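Local coordinates for protein sulfatase (Bacteroides fragilis CAG:558, PDB 6USS) that probably hydrolyses aryl sulfate esters as a calcium-dependent gut bacterial arylsulfatase, here with its catalytic position substituted, at residues Cys88-Ile96 and Cys163-Val171. The protein carries 1 engineered substitution. Sequence-based numbering, arbitrary orientation.
Engineered in segment 88-96: C88 (natural residue Ser). With CA (calcium ion), chain C.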
loop_
_atom_site.group_PDB
_atom_site.type_symbol
_atom_site.label_atom_id
_atom_site.label_comp_id
_atom_site.label_asym_id
_atom_site.label_seq_id
_atom_site.Cartn_x
_atom_site.Cartn_y
_atom_site.Cartn_z
ATOM N N CYS A 88 4.286 23.423 6.801
ATOM C CA CYS A 88 3.626 22.140 6.521
ATOM C C CYS A 88 4.471 20.935 6.941
ATOM O O CYS A 88 3.964 19.992 7.558
ATOM C CB CYS A 88 3.303 22.010 5.033
ATOM S SG CYS A 88 2.478 23.427 4.267
ATOM N N SER A 89 5.758 20.932 6.596
ATOM C CA SER A 89 6.527 19.696 6.723
ATOM C C SER A 89 6.762 19.300 8.179
ATOM O O SER A 89 6.500 18.133 8.520
ATOM C CB SER A 89 7.832 19.814 5.930
ATOM O OG SER A 89 7.597 19.649 4.545
ATOM N N PRO A 90 7.248 20.175 9.076
ATOM C CA PRO A 90 7.393 19.730 10.473
ATOM C C PRO A 90 6.085 19.300 11.100
ATOM O O PRO A 90 6.074 18.341 11.882
ATOM C CB PRO A 90 7.996 20.951 11.181
ATOM C CG PRO A 90 7.683 22.098 10.304
ATOM C CD PRO A 90 7.783 21.537 8.903
ATOM N N THR A 91 4.979 19.970 10.772
ATOM C CA THR A 91 3.701 19.595 11.368
ATOM C C THR A 91 3.259 18.212 10.904
ATOM O O THR A 91 2.909 17.351 11.723
ATOM C CB THR A 91 2.638 20.637 11.038
ATOM O OG1 THR A 91 2.974 21.866 11.693
ATOM C CG2 THR A 91 1.264 20.172 11.506
ATOM N N ARG A 92 3.298 17.967 9.592
ATOM C CA ARG A 92 2.766 16.710 9.080
ATOM C C ARG A 92 3.631 15.525 9.504
ATOM O O ARG A 92 3.098 14.469 9.870
ATOM C CB ARG A 92 2.601 16.798 7.560
ATOM C CG ARG A 92 1.298 17.523 7.146
ATOM C CD ARG A 92 1.394 18.244 5.810
ATOM N NE ARG A 92 0.431 19.337 5.704
ATOM C CZ ARG A 92 -0.861 19.184 5.421
ATOM N NH1 ARG A 92 -1.355 17.966 5.212
ATOM N NH2 ARG A 92 -1.661 20.252 5.341
ATOM N N CYS A 93 4.965 15.693 9.499
ATOM C CA CYS A 93 5.860 14.626 9.949
ATOM C C CYS A 93 5.716 14.342 11.447
ATOM O O CYS A 93 5.838 13.190 11.875
ATOM C CB CYS A 93 7.301 14.995 9.618
ATOM S SG CYS A 93 7.656 14.958 7.868
ATOM N N SER A 94 5.452 15.371 12.251
ATOM C CA SER A 94 5.179 15.148 13.661
ATOM C C SER A 94 3.890 14.356 13.859
ATOM O O SER A 94 3.820 13.482 14.735
ATOM C CB SER A 94 5.112 16.488 14.392
ATOM O OG SER A 94 6.410 17.075 14.496
ATOM N N LEU A 95 2.853 14.666 13.069
ATOM C CA LEU A 95 1.598 13.931 13.137
ATOM C C LEU A 95 1.813 12.453 12.855
ATOM O O LEU A 95 1.356 11.582 13.609
ATOM C CB LEU A 95 0.604 14.502 12.128
ATOM C CG LEU A 95 -0.552 13.553 11.791
ATOM C CD1 LEU A 95 -1.578 13.534 12.909
ATOM C CD2 LEU A 95 -1.186 13.926 10.470
ATOM N N ILE A 96 2.522 12.159 11.760
ATOM C CA ILE A 96 2.676 10.791 11.282
ATOM C C ILE A 96 3.694 9.992 12.105
ATOM O O ILE A 96 3.645 8.751 12.103
ATOM C CB ILE A 96 3.036 10.846 9.784
ATOM C CG1 ILE A 96 2.418 9.656 9.046
ATOM C CG2 ILE A 96 4.540 10.908 9.584
ATOM C CD1 ILE A 96 0.898 9.712 8.947
ATOM N N CYS A 163 -6.137 10.653 1.454
ATOM C CA CYS A 163 -6.765 11.433 0.401
ATOM C C CYS A 163 -6.271 12.869 0.472
ATOM O O CYS A 163 -6.523 13.564 1.466
ATOM C CB CYS A 163 -8.285 11.372 0.542
ATOM S SG CYS A 163 -9.147 12.322 -0.740
ATOM N N GLY A 164 -5.573 13.306 -0.578
ATOM C CA GLY A 164 -5.077 14.673 -0.631
ATOM C C GLY A 164 -3.580 14.864 -0.428
ATOM O O GLY A 164 -2.764 14.080 -0.928
ATOM N N LYS A 165 -3.217 15.926 0.292
ATOM C CA LYS A 165 -1.820 16.302 0.482
ATOM C C LYS A 165 -1.135 15.362 1.466
ATOM O O LYS A 165 -1.535 15.270 2.630
ATOM C CB LYS A 165 -1.729 17.742 0.979
ATOM C CG LYS A 165 -0.428 18.087 1.669
ATOM C CD LYS A 165 -0.172 19.579 1.574
ATOM C CE LYS A 165 0.948 20.002 2.511
ATOM N NZ LYS A 165 1.033 21.480 2.583
ATOM N N ALA A 166 -0.098 14.663 1.005
ATOM C CA ALA A 166 0.682 13.790 1.889
ATOM C C ALA A 166 1.899 14.556 2.396
ATOM O O ALA A 166 1.974 14.908 3.577
ATOM C CB ALA A 166 1.063 12.499 1.165
ATOM N N HIS A 167 2.859 14.821 1.511
ATOM C CA HIS A 167 3.976 15.705 1.830
ATOM C C HIS A 167 4.783 15.169 3.022
ATOM O O HIS A 167 5.125 15.899 3.948
ATOM C CB HIS A 167 3.441 17.118 2.080
ATOM C CG HIS A 167 4.480 18.196 2.035
ATOM N ND1 HIS A 167 4.319 19.418 2.666
ATOM C CD2 HIS A 167 5.690 18.243 1.432
ATOM C CE1 HIS A 167 5.387 20.167 2.453
ATOM N NE2 HIS A 167 6.231 19.480 1.703
ATOM N N PHE A 168 5.068 13.863 3.006
ATOM C CA PHE A 168 5.796 13.191 4.084
ATOM C C PHE A 168 7.260 12.941 3.759
ATOM O O PHE A 168 8.077 12.834 4.681
ATOM C CB PHE A 168 5.178 11.825 4.412
ATOM C CG PHE A 168 3.786 11.885 4.986
ATOM C CD1 PHE A 168 3.498 12.671 6.101
ATOM C CD2 PHE A 168 2.758 11.134 4.411
ATOM C CE1 PHE A 168 2.203 12.717 6.628
ATOM C CE2 PHE A 168 1.458 11.170 4.939
ATOM C CZ PHE A 168 1.179 11.963 6.040
ATOM N N GLY A 169 7.596 12.791 2.476
ATOM C CA GLY A 169 8.960 12.515 2.073
ATOM C C GLY A 169 9.277 13.233 0.778
ATOM O O GLY A 169 8.386 13.559 -0.013
ATOM N N ALA A 170 10.562 13.499 0.580
ATOM C CA ALA A 170 10.960 14.197 -0.629
ATOM C C ALA A 170 10.693 13.314 -1.838
ATOM O O ALA A 170 10.542 12.098 -1.722
ATOM C CB ALA A 170 12.437 14.596 -0.565
ATOM N N VAL A 171 10.619 13.944 -3.013
ATOM C CA VAL A 171 10.414 13.181 -4.240
ATOM C C VAL A 171 11.551 12.176 -4.413
ATOM O O VAL A 171 12.715 12.458 -4.083
ATOM C CB VAL A 171 10.288 14.132 -5.445
ATOM C CG1 VAL A 171 11.660 14.655 -5.899
ATOM C CG2 VAL A 171 9.545 13.441 -6.584
HETATM CA CA CA C . 0.732 23.984 5.357
HETATM O O HOH W 1 7.594 16.913 4.703
HETATM O O HOH W 2 -0.398 15.472 4.991
#
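Water 2 is gripped by three groups: R92 NH1 donates to it at 2.7 Å, and it donates to the carbonyl oxygens of K165 and A166. The water sits in the plane of the R92 guanidinium, at its edge. K165 comes over one face of that group, with CE 3.3 Å from R92 NE, and the two side chains cross at about a right angle. R92 has D322 as a partner; K165 has G193 and a salt bridge to D42. K165 reaches this far because its CG is anti to the backbone N (chi1 159°) and the chain beyond is extended. Water 1 joins S89 OG to H167 O. T110 is a partner of S89 too, and its O holds H167 NE2. C88 CB lies at the edge of that ring. Further along the helix, the F168 ring lies between two groups. A166 O is over the centre of one face, and I96 CG1 makes a CH-pi contact with the opposite face, 4.2 Å from the centroid. The engineered C88 binds the calcium ion through SG, beside D42, D43, D322 and N323. This is the sulfatase active site of the alkaline phosphatase-like fold, where the natural Ser, predicted to become 3-oxoalanine, starts helix 88-97.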